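Local coordinates for GDP-6-deoxy-D-mannose reductase (Pseudomonas aeruginosa, PDB 6X3B), which probably reduces GDP-4-dehydro-6-deoxy-D-mannose to GDP-D-rhamnose with NADPH, on the route to the lipopolysaccharide O-antigen, at residues 84-89 against 147-152; 99-104 against 156-161; 127-132 against 141-146. All coordinates share one frame; numbering follows the deposited sequence.

Overall arrangement
The three contacts are gathered at helix 150-169 of a Rossmann-type fold and the loop leading into it, so that a cofactor site and a subunit interface share one scaffold. Contact 1 lies at the helix start and supplies two of the side chains that bind NADPH. Contact 2, its centre about 13 Å away, lies farther along the helix; all three touch the second subunit. Contact 3 folds the loop before the helix, about 15 Å from contact 1 and 17 Å from contact 2 between centres. Asn-149 ND2 of contact 1 lies 2.8 Å from Asp-127 OD2 of contact 3, a probable hydrogen bond, while Leu-156 of contact 2 packs on Pro-145.

Contact 1: 84-89 against 147-152; sequences TYVPEA and PRNPYA. With NDP (NADPH dihydro-nicotinamide-adenine-dinucleotide phosphate), chain E.
Thr-84, Val-86 and Ala-89 line up along the side chain of Tyr-151, the first two at the ring and Ala-89 at its base. At the root, Ala-89 CB packs 3.9 Å from Tyr-151 CB, bringing helix 86-91 against the first turn of helix 150-169. Farther out, Val-86 CG2 is 4.0 Å from Tyr-151 CD2, the two side chains crossing at about a right angle, while the other valine methyl, Val-86 CG1, rests 3.9 Å from Asn-149 CG. Thr-84 O lies over one face of the ring, toward the rim, and Thr-84 CA is 3.7 Å from Tyr-151 CE1.

With CG anti to the backbone N (chi1 161°), the tyrosine carries its hydroxyl away from the helix to the cofactor. There Tyr-151 OH lies 2.5 Å from O2D of the nicotinamide ribose of NADPH, a hydrogen bond in which either could donate, and O2D sits near the plane of the ring at its edge. Thr-84 takes hold of the diphosphate, Thr-84 OG1 donating to O1A of NADPH at 2.8 Å, and Lys-187 bonds to the same threonine hydroxyl.

The helix start itself is capped: Asn-149 OD1 accepts from Ala-152 N at 2.7 Å in a fairly straight bond (163°), with the donor lying above the carbonyl plane. Lys-155, one helical turn on, also bonds to NADPH. Together Tyr-151 and Lys-155 match the YxxxK signature of the short-chain dehydrogenase/reductase family, in which the tyrosine is the usual catalytic residue.

Contact 2: 99-104 against 156-161; sequences INLLGT and LAAESL
Side by side, helices 93-114 and 150-169 form the pair that in extended short-chain dehydrogenases typically meets its copy in a four-helix bundle at the dimer interface; within one subunit the pair meets through Leu-101 against Ala-157, Ala-158 and Leu-161. The local axes are 8.8 Å apart and diverge by only 18°, so the helices run nearly parallel. Ala-157 and Ala-158 on the facing helix leave room for this approach, Leu-101 CA coming within 5.1 Å of Ala-158 CA.

Leu-101 does most of the filling. Its CG stands anti to the backbone N (chi1 180°), which carries the branched end across to the facing helix. There CD1 settles 3.6 Å from Ala-158 CA, against the backbone itself, while CD2 turns to Ala-157 CB at 4.1 Å. Leu-161 reaches back from one turn farther on, its CD2 3.9 Å from Leu-101 CD1 and also near the methyl of Thr-104. On the other flank the methyl of Ala-158 abuts a polar group, CB lying 3.7 Å from Asn-100 O. The carbonyl oxygen has a polar partner as well: Thr-104 OG1 donates to Asn-100 O at 2.8 Å, tilted 34° from the carbonyl plane, and the same hydroxyl is also bonded to His-79 NE2 of strand 76-79.

Leu-101 and Ala-157 each also pack on their own counterparts, Leu-101 and Ala-157 of the second subunit, so the pair is covered by its twin. Toward the sheet, Thr-104 and Ala-158 both rest on Tyr-122 of strand 119-123, which lies between strands 76-79 and 172-182 in the parallel part of the main sheet; the two helices belong to the successive beta-alpha-beta crossovers that connect these three strands.

Contact 3: 127-132 against 141-146; sequences DVYGQV and EELIPH
Tyr-129 O is gripped twice: His-146 N donates to it at 3.0 Å, and a water donates to it at 2.7 Å. The site closes a doubled-back part of the long loop between strand 119-123 and helix 150-169 of the Rossmann-type fold. The N-H of His-146 points fairly well at the oxygen (155°) but comes from above the carbonyl plane, 63° out of it. The water uses its other proton on Ile-144 O, also 2.7 Å away, and so ties the two segments together a second time. A second water bridges in another way, accepting from Gln-131 N at 2.9 Å and donating to His-146 O. Between these bridges Gly-130 CA offers a CA-H...O contact to His-146 O at 3.4 Å.

The side chain of Tyr-129 starts away from segment 141-146, yet with CG beside the backbone N (chi1 -72°) its ring swings back alongside it. Leu-143 O meets the ring at its edge, in plane, 3.7 Å from CE1; the hydroxyl lies beside Glu-141, Tyr-129 OH 3.5 Å from Glu-141 CA, and is hydrogen-bonded to Asn-246 and Arg-177. Pro-145 wedges its CB against Val-128 O. Beyond the ring, Val-132 and Leu-143 meet tip to tip, CG2 of the valine 3.6 Å from CD2 of the leucine.

Contact 1: 84-89 against 147-152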
loop_
_atom_site.group_PDB
_atom_site.type_symbol
_atom_site.label_atom_id
_atom_site.label_comp_id
_atom_site.label_asym_id
_atom_site.label_seq_id
_atom_site.Cartn_x
_atom_site.Cartn_y
_atom_site.Cartn_z
ATOM N N THR A 84 -11.799 12.045 -0.951
ATOM C CA THR A 84 -11.105 12.207 -2.222
ATOM C C THR A 84 -10.352 13.526 -2.329
ATOM O O THR A 84 -9.835 13.840 -3.405
ATOM C CB THR A 84 -12.097 12.100 -3.376
ATOM O OG1 THR A 84 -12.949 13.260 -3.368
ATOM C CG2 THR A 84 -12.958 10.841 -3.218
ATOM N N TYR A 85 -10.277 14.298 -1.253
ATOM C CA TYR A 85 -9.686 15.631 -1.280
ATOM C C TYR A 85 -8.299 15.590 -0.632
ATOM O O TYR A 85 -8.175 15.252 0.547
ATOM C CB TYR A 85 -10.610 16.614 -0.555
ATOM C CG TYR A 85 -10.302 18.092 -0.774
ATOM C CD1 TYR A 85 -10.075 18.602 -2.056
ATOM C CD2 TYR A 85 -10.263 18.984 0.304
ATOM C CE1 TYR A 85 -9.794 19.960 -2.256
ATOM C CE2 TYR A 85 -9.998 20.334 0.116
ATOM C CZ TYR A 85 -9.766 20.818 -1.161
ATOM O OH TYR A 85 -9.491 22.158 -1.330
ATOM N N VAL A 86 -7.260 15.940 -1.404
ATOM C CA VAL A 86 -5.902 15.906 -0.864
ATOM C C VAL A 86 -5.719 16.846 0.324
ATOM O O VAL A 86 -5.143 16.419 1.335
ATOM C CB VAL A 86 -4.875 16.149 -1.994
ATOM C CG1 VAL A 86 -3.455 16.270 -1.419
ATOM C CG2 VAL A 86 -4.947 14.999 -3.043
ATOM N N PRO A 87 -6.204 18.097 0.298
ATOM C CA PRO A 87 -6.011 18.936 1.497
ATOM C C PRO A 87 -6.672 18.363 2.735
ATOM O O PRO A 87 -6.094 18.441 3.818
ATOM C CB PRO A 87 -6.610 20.288 1.078
ATOM C CG PRO A 87 -6.421 20.331 -0.376
ATOM C CD PRO A 87 -6.709 18.900 -0.831
ATOM N N GLU A 88 -7.849 17.739 2.600
ATOM C CA GLU A 88 -8.488 17.110 3.752
ATOM C C GLU A 88 -7.653 15.944 4.286
ATOM O O GLU A 88 -7.618 15.692 5.496
ATOM C CB GLU A 88 -9.891 16.630 3.349
ATOM C CG GLU A 88 -10.624 15.801 4.393
ATOM C CD GLU A 88 -10.824 16.524 5.705
ATOM O OE1 GLU A 88 -10.777 17.773 5.731
ATOM O OE2 GLU A 88 -11.024 15.828 6.723
ATOM N N ALA A 89 -6.992 15.210 3.393
ATOM C CA ALA A 89 -6.165 14.094 3.844
ATOM C C ALA A 89 -4.945 14.602 4.597
ATOM O O ALA A 89 -4.530 13.998 5.591
ATOM C CB ALA A 89 -5.748 13.225 2.652
ATOM N N PRO A 147 3.760 7.324 -3.637
ATOM C CA PRO A 147 2.731 8.299 -3.230
ATOM C C PRO A 147 3.313 9.407 -2.382
ATOM O O PRO A 147 4.132 9.160 -1.490
ATOM C CB PRO A 147 1.740 7.461 -2.410
ATOM C CG PRO A 147 2.019 6.069 -2.764
ATOM C CD PRO A 147 3.435 5.962 -3.175
ATOM N N ARG A 148 2.823 10.632 -2.619
ATOM C CA ARG A 148 3.381 11.819 -1.985
ATOM C C ARG A 148 2.414 12.512 -1.038
ATOM O O ARG A 148 2.766 13.553 -0.468
ATOM C CB ARG A 148 3.844 12.819 -3.049
ATOM C CG ARG A 148 4.884 12.259 -3.993
ATOM C CD ARG A 148 5.200 13.268 -5.088
ATOM N NE ARG A 148 5.960 14.396 -4.559
ATOM C CZ ARG A 148 7.270 14.374 -4.339
ATOM N NH1 ARG A 148 7.970 13.273 -4.580
ATOM N NH2 ARG A 148 7.884 15.461 -3.879
ATOM N N ASN A 149 1.225 11.967 -0.833
ATOM C CA ASN A 149 0.279 12.567 0.093
ATOM C C ASN A 149 -0.544 11.446 0.709
ATOM O O ASN A 149 -0.589 10.338 0.162
ATOM C CB ASN A 149 -0.604 13.595 -0.633
ATOM C CG ASN A 149 -1.508 12.956 -1.655
ATOM O OD1 ASN A 149 -2.374 12.188 -1.304
ATOM N ND2 ASN A 149 -1.288 13.254 -2.929
ATOM N N PRO A 150 -1.191 11.687 1.853
ATOM C CA PRO A 150 -1.925 10.592 2.517
ATOM C C PRO A 150 -3.105 10.058 1.719
ATOM O O PRO A 150 -3.494 8.902 1.913
ATOM C CB PRO A 150 -2.396 11.221 3.839
ATOM C CG PRO A 150 -1.569 12.485 3.995
ATOM C CD PRO A 150 -1.284 12.951 2.609
ATOM N N TYR A 151 -3.730 10.866 0.865
ATOM C CA TYR A 151 -4.764 10.319 -0.014
ATOM C C TYR A 151 -4.163 9.290 -0.971
ATOM O O TYR A 151 -4.685 8.177 -1.113
ATOM C CB TYR A 151 -5.435 11.441 -0.789
ATOM C CG TYR A 151 -6.178 11.005 -2.030
ATOM C CD1 TYR A 151 -7.495 10.525 -1.951
ATOM C CD2 TYR A 151 -5.584 11.103 -3.282
ATOM C CE1 TYR A 151 -8.190 10.142 -3.098
ATOM C CE2 TYR A 151 -6.268 10.726 -4.433
ATOM C CZ TYR A 151 -7.570 10.251 -4.333
ATOM O OH TYR A 151 -8.245 9.885 -5.469
ATOM N N ALA A 152 -3.041 9.637 -1.611
ATOM C CA ALA A 152 -2.432 8.690 -2.544
ATOM C C ALA A 152 -1.933 7.446 -1.810
ATOM O O ALA A 152 -2.060 6.332 -2.327
ATOM C CB ALA A 152 -1.312 9.362 -3.338
HETATM P PA NDP E . -16.538 12.527 -4.441
HETATM O O1A NDP E . -15.766 13.038 -3.271
HETATM O O2A NDP E . -17.211 13.512 -5.336
HETATM O O5B NDP E . -17.609 11.446 -3.943
HETATM C C5B NDP E . -17.274 10.590 -2.824
HETATM C C4B NDP E . -18.440 9.677 -2.538
HETATM O O4B NDP E . -18.101 8.799 -1.434
HETATM C C3B NDP E . -19.754 10.367 -2.141
HETATM O O3B NDP E . -20.868 9.735 -2.760
HETATM C C2B NDP E . -19.772 10.216 -0.625
HETATM O O2B NDP E . -21.111 10.196 -0.139
HETATM C C1B NDP E . -19.125 8.847 -0.470
HETATM N N9A NDP E . -18.545 8.615 0.846
HETATM C C8A NDP E . -17.541 9.334 1.443
HETATM N N7A NDP E . -17.228 8.897 2.636
HETATM C C5A NDP E . -18.080 7.822 2.842
HETATM C C6A NDP E . -18.247 6.933 3.919
HETATM N N6A NDP E . -17.511 7.026 5.024
HETATM N N1A NDP E . -19.189 5.967 3.810
HETATM C C2A NDP E . -19.907 5.913 2.681
HETATM N N3A NDP E . -19.840 6.690 1.603
HETATM C C4A NDP E . -18.898 7.637 1.745
HETATM O O3 NDP E . -15.574 11.613 -5.336
HETATM P PN NDP E . -15.383 11.544 -6.924
HETATM O O1N NDP E . -16.665 11.090 -7.537
HETATM O O2N NDP E . -14.792 12.833 -7.388
HETATM O O5D NDP E . -14.289 10.381 -7.056
HETATM C C5D NDP E . -14.737 9.026 -7.297
HETATM C C4D NDP E . -13.559 8.091 -7.181
HETATM O O4D NDP E . -12.578 8.440 -8.190
HETATM C C3D NDP E . -12.816 8.119 -5.838
HETATM O O3D NDP E . -12.398 6.817 -5.455
HETATM C C2D NDP E . -11.639 9.041 -6.146
HETATM O O2D NDP E . -10.524 8.817 -5.296
HETATM C C1D NDP E . -11.327 8.676 -7.593
HETATM N N1N NDP E . -10.646 9.782 -8.328
HETATM C C2N NDP E . -11.328 10.910 -8.696
HETATM C C3N NDP E . -10.763 11.863 -9.499
HETATM C C7N NDP E . -11.460 13.163 -9.638
HETATM O O7N NDP E . -10.936 14.073 -10.287
HETATM N N7N NDP E . -12.641 13.307 -9.054
HETATM C C4N NDP E . -9.482 11.541 -10.187
HETATM C C5N NDP E . -8.817 10.332 -9.674
HETATM C C6N NDP E . -9.313 9.684 -8.646
HETATM P P2B NDP E . -21.400 11.447 0.841
HETATM O O1X NDP E . -22.840 11.298 1.280
HETATM O O2X NDP E . -20.434 11.338 2.002
HETATM O O3X NDP E . -21.176 12.705 0.028
#

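Contact 2: 99-104 against 156-161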
loop_
_atom_site.group_PDB
_atom_site.type_symbol
_atom_site.label_atom_id
_atom_site.label_comp_id
_atom_site.label_asym_id
_atom_site.label_seq_id
_atom_site.Cartn_x
_atom_site.Cartn_y
_atom_site.Cartn_z
ATOM N N ILE A 99 -11.377 5.883 6.267
ATOM C CA ILE A 99 -12.440 5.847 5.263
ATOM C C ILE A 99 -11.997 5.035 4.050
ATOM O O ILE A 99 -12.717 4.147 3.572
ATOM C CB ILE A 99 -12.835 7.276 4.843
ATOM C CG1 ILE A 99 -13.422 8.049 6.032
ATOM C CG2 ILE A 99 -13.781 7.222 3.621
ATOM C CD1 ILE A 99 -13.790 9.497 5.709
ATOM N N ASN A 100 -10.816 5.348 3.522
ATOM C CA ASN A 100 -10.440 4.784 2.238
ATOM C C ASN A 100 -9.915 3.364 2.362
ATOM O O ASN A 100 -10.101 2.555 1.441
ATOM C CB ASN A 100 -9.421 5.672 1.546
ATOM C CG ASN A 100 -10.033 6.977 1.045
ATOM O OD1 ASN A 100 -11.252 7.176 1.115
ATOM N ND2 ASN A 100 -9.186 7.871 0.542
ATOM N N LEU A 101 -9.282 3.018 3.479
ATOM C CA LEU A 101 -8.743 1.669 3.612
ATOM C C LEU A 101 -9.633 0.800 4.485
ATOM O O LEU A 101 -10.090 -0.264 4.050
ATOM C CB LEU A 101 -7.312 1.706 4.176
ATOM C CG LEU A 101 -6.690 0.325 4.350
ATOM C CD1 LEU A 101 -6.565 -0.359 2.980
ATOM C CD2 LEU A 101 -5.309 0.499 4.986
ATOM N N LEU A 102 -9.877 1.229 5.728
ATOM C CA LEU A 102 -10.743 0.442 6.598
ATOM C C LEU A 102 -12.176 0.417 6.070
ATOM O O LEU A 102 -12.881 -0.579 6.243
ATOM C CB LEU A 102 -10.686 0.982 8.029
ATOM C CG LEU A 102 -9.479 0.481 8.846
ATOM C CD1 LEU A 102 -9.512 -1.042 8.943
ATOM C CD2 LEU A 102 -8.155 0.904 8.231
ATOM N N GLY A 103 -12.620 1.497 5.425
ATOM C CA GLY A 103 -13.942 1.480 4.813
ATOM C C GLY A 103 -14.031 0.470 3.680
ATOM O O GLY A 103 -15.037 -0.232 3.530
ATOM N N THR A 104 -12.977 0.379 2.873
ATOM C CA THR A 104 -12.947 -0.637 1.828
ATOM C C THR A 104 -12.956 -2.038 2.427
ATOM O O THR A 104 -13.674 -2.929 1.948
ATOM C CB THR A 104 -11.728 -0.408 0.946
ATOM O OG1 THR A 104 -11.908 0.842 0.267
ATOM C CG2 THR A 104 -11.565 -1.558 -0.072
ATOM N N LEU A 156 -3.196 3.499 -2.686
ATOM C CA LEU A 156 -2.300 2.375 -2.951
ATOM C C LEU A 156 -2.502 1.266 -1.929
ATOM O O LEU A 156 -2.481 0.073 -2.274
ATOM C CB LEU A 156 -0.835 2.852 -2.933
ATOM C CG LEU A 156 0.239 1.889 -3.443
ATOM C CD1 LEU A 156 -0.067 1.532 -4.902
ATOM C CD2 LEU A 156 1.642 2.511 -3.310
ATOM N N ALA A 157 -2.697 1.637 -0.661
ATOM C CA ALA A 157 -2.957 0.633 0.359
ATOM C C ALA A 157 -4.254 -0.125 0.055
ATOM O O ALA A 157 -4.318 -1.353 0.192
ATOM C CB ALA A 157 -3.011 1.292 1.737
ATOM N N ALA A 158 -5.299 0.586 -0.368
ATOM C CA ALA A 158 -6.560 -0.100 -0.653
ATOM C C ALA A 158 -6.459 -0.978 -1.901
ATOM O O ALA A 158 -7.104 -2.027 -1.971
ATOM C CB ALA A 158 -7.673 0.929 -0.817
ATOM N N GLU A 159 -5.687 -0.547 -2.905
ATOM C CA GLU A 159 -5.376 -1.404 -4.051
ATOM C C GLU A 159 -4.833 -2.748 -3.589
ATOM O O GLU A 159 -5.320 -3.809 -3.995
ATOM C CB GLU A 159 -4.325 -0.740 -4.948
ATOM C CG GLU A 159 -4.749 0.403 -5.842
ATOM C CD GLU A 159 -3.614 0.797 -6.788
ATOM O OE1 GLU A 159 -2.680 -0.025 -6.966
ATOM O OE2 GLU A 159 -3.638 1.899 -7.373
ATOM N N SER A 160 -3.796 -2.708 -2.746
ATOM C CA SER A 160 -3.154 -3.926 -2.250
ATOM C C SER A 160 -4.150 -4.806 -1.512
ATOM O O SER A 160 -4.210 -6.028 -1.730
ATOM C CB SER A 160 -1.993 -3.554 -1.314
ATOM O OG SER A 160 -1.124 -2.652 -1.945
ATOM N N LEU A 161 -4.939 -4.193 -0.624
ATOM C CA LEU A 161 -5.962 -4.921 0.113
ATOM C C LEU A 161 -6.934 -5.616 -0.839
ATOM O O LEU A 161 -7.162 -6.833 -0.733
ATOM C CB LEU A 161 -6.712 -3.967 1.056
ATOM C CG LEU A 161 -7.902 -4.618 1.780
ATOM C CD1 LEU A 161 -7.406 -5.707 2.748
ATOM C CD2 LEU A 161 -8.752 -3.560 2.523
#

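Contact 3: 127-132 against 141-146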
loop_
_atom_site.group_PDB
_atom_site.type_symbol
_atom_site.label_atom_id
_atom_site.label_comp_id
_atom_site.label_asym_id
_atom_site.label_seq_id
_atom_site.Cartn_x
_atom_site.Cartn_y
_atom_site.Cartn_z
ATOM N N ASP A 127 -2.745 9.378 -9.083
ATOM C CA ASP A 127 -1.948 10.105 -8.104
ATOM C C ASP A 127 -1.054 9.174 -7.292
ATOM O O ASP A 127 -0.105 9.652 -6.672
ATOM C CB ASP A 127 -2.891 10.923 -7.189
ATOM C CG ASP A 127 -2.168 12.005 -6.395
ATOM O OD1 ASP A 127 -1.274 12.690 -6.954
ATOM O OD2 ASP A 127 -2.512 12.200 -5.206
ATOM N N VAL A 128 -1.308 7.856 -7.295
ATOM C CA VAL A 128 -0.417 6.970 -6.538
ATOM C C VAL A 128 1.003 6.985 -7.082
ATOM O O VAL A 128 1.945 6.673 -6.342
ATOM C CB VAL A 128 -0.939 5.520 -6.507
ATOM C CG1 VAL A 128 -2.306 5.437 -5.826
ATOM C CG2 VAL A 128 -0.984 4.945 -7.929
ATOM N N TYR A 129 1.197 7.330 -8.361
ATOM C CA TYR A 129 2.546 7.218 -8.911
ATOM C C TYR A 129 3.511 8.230 -8.298
ATOM O O TYR A 129 4.707 7.937 -8.187
ATOM C CB TYR A 129 2.529 7.363 -10.434
ATOM C CG TYR A 129 1.929 6.171 -11.146
ATOM C CD1 TYR A 129 2.619 4.964 -11.246
ATOM C CD2 TYR A 129 0.666 6.257 -11.723
ATOM C CE1 TYR A 129 2.064 3.872 -11.912
ATOM C CE2 TYR A 129 0.099 5.171 -12.373
ATOM C CZ TYR A 129 0.803 3.989 -12.467
ATOM O OH TYR A 129 0.239 2.917 -13.107
ATOM N N GLY A 130 3.029 9.410 -7.894
ATOM C CA GLY A 130 3.948 10.403 -7.357
ATOM C C GLY A 130 4.806 11.054 -8.437
ATOM O O GLY A 130 4.376 11.280 -9.566
ATOM N N GLN A 131 6.046 11.374 -8.073
ATOM C CA GLN A 131 6.942 12.079 -8.979
ATOM C C GLN A 131 7.483 11.099 -10.007
ATOM O O GLN A 131 7.999 10.036 -9.651
ATOM C CB GLN A 131 8.092 12.724 -8.196
ATOM C CG GLN A 131 8.766 13.881 -8.906
ATOM C CD GLN A 131 9.333 14.890 -7.929
ATOM O OE1 GLN A 131 10.403 14.680 -7.378
ATOM N NE2 GLN A 131 8.604 15.984 -7.697
ATOM N N VAL A 132 7.333 11.432 -11.281
ATOM C CA VAL A 132 7.790 10.559 -12.354
ATOM C C VAL A 132 8.700 11.374 -13.263
ATOM O O VAL A 132 8.353 12.495 -13.652
ATOM C CB VAL A 132 6.615 9.950 -13.143
ATOM C CG1 VAL A 132 7.129 9.204 -14.348
ATOM C CG2 VAL A 132 5.812 8.997 -12.261
ATOM N N GLU A 141 1.958 0.691 -15.950
ATOM C CA GLU A 141 1.592 0.046 -14.694
ATOM C C GLU A 141 2.751 -0.695 -14.029
ATOM O O GLU A 141 2.610 -1.125 -12.879
ATOM C CB GLU A 141 0.431 -0.922 -14.932
ATOM C CG GLU A 141 -0.890 -0.229 -15.294
ATOM C CD GLU A 141 -1.025 0.083 -16.774
ATOM O OE1 GLU A 141 -0.010 0.064 -17.510
ATOM O OE2 GLU A 141 -2.167 0.373 -17.204
ATOM N N GLU A 142 3.880 -0.859 -14.703
ATOM C CA GLU A 142 5.021 -1.536 -14.101
ATOM C C GLU A 142 5.954 -0.562 -13.398
ATOM O O GLU A 142 6.976 -0.977 -12.835
ATOM C CB GLU A 142 5.788 -2.333 -15.166
ATOM C CG GLU A 142 5.023 -3.536 -15.667
ATOM C CD GLU A 142 4.629 -4.468 -14.537
ATOM O OE1 GLU A 142 5.498 -4.768 -13.692
ATOM O OE2 GLU A 142 3.449 -4.891 -14.486
ATOM N N LEU A 143 5.630 0.719 -13.422
ATOM C CA LEU A 143 6.424 1.709 -12.718
ATOM C C LEU A 143 6.065 1.654 -11.239
ATOM O O LEU A 143 4.886 1.646 -10.879
ATOM C CB LEU A 143 6.174 3.090 -13.315
ATOM C CG LEU A 143 6.959 4.280 -12.776
ATOM C CD1 LEU A 143 8.443 4.165 -13.152
ATOM C CD2 LEU A 143 6.363 5.569 -13.318
ATOM N N ILE A 144 7.078 1.560 -10.386
ATOM C CA ILE A 144 6.804 1.485 -8.949
ATOM C C ILE A 144 6.238 2.821 -8.481
ATOM O O ILE A 144 6.836 3.875 -8.755
ATOM C CB ILE A 144 8.073 1.122 -8.179
ATOM C CG1 ILE A 144 8.431 -0.347 -8.442
ATOM C CG2 ILE A 144 7.874 1.390 -6.681
ATOM C CD1 ILE A 144 9.724 -0.784 -7.814
ATOM N N PRO A 145 5.096 2.833 -7.802
ATOM C CA PRO A 145 4.506 4.100 -7.352
ATOM C C PRO A 145 5.167 4.629 -6.084
ATOM O O PRO A 145 5.668 3.868 -5.247
ATOM C CB PRO A 145 3.042 3.718 -7.098
ATOM C CG PRO A 145 3.121 2.294 -6.663
ATOM C CD PRO A 145 4.261 1.669 -7.447
ATOM N N HIS A 146 5.177 5.963 -5.955
ATOM C CA HIS A 146 5.797 6.638 -4.802
ATOM C C HIS A 146 4.849 7.717 -4.310
ATOM O O HIS A 146 5.076 8.912 -4.543
ATOM C CB HIS A 146 7.155 7.243 -5.171
ATOM C CG HIS A 146 8.168 6.222 -5.578
ATOM N ND1 HIS A 146 8.796 5.399 -4.667
ATOM C CD2 HIS A 146 8.630 5.858 -6.799
ATOM C CE1 HIS A 146 9.611 4.576 -5.308
ATOM N NE2 HIS A 146 9.526 4.831 -6.604
HETATM O O HOH W 1 6.491 6.451 -9.470
HETATM O O HOH W 2 7.026 10.619 -5.404
#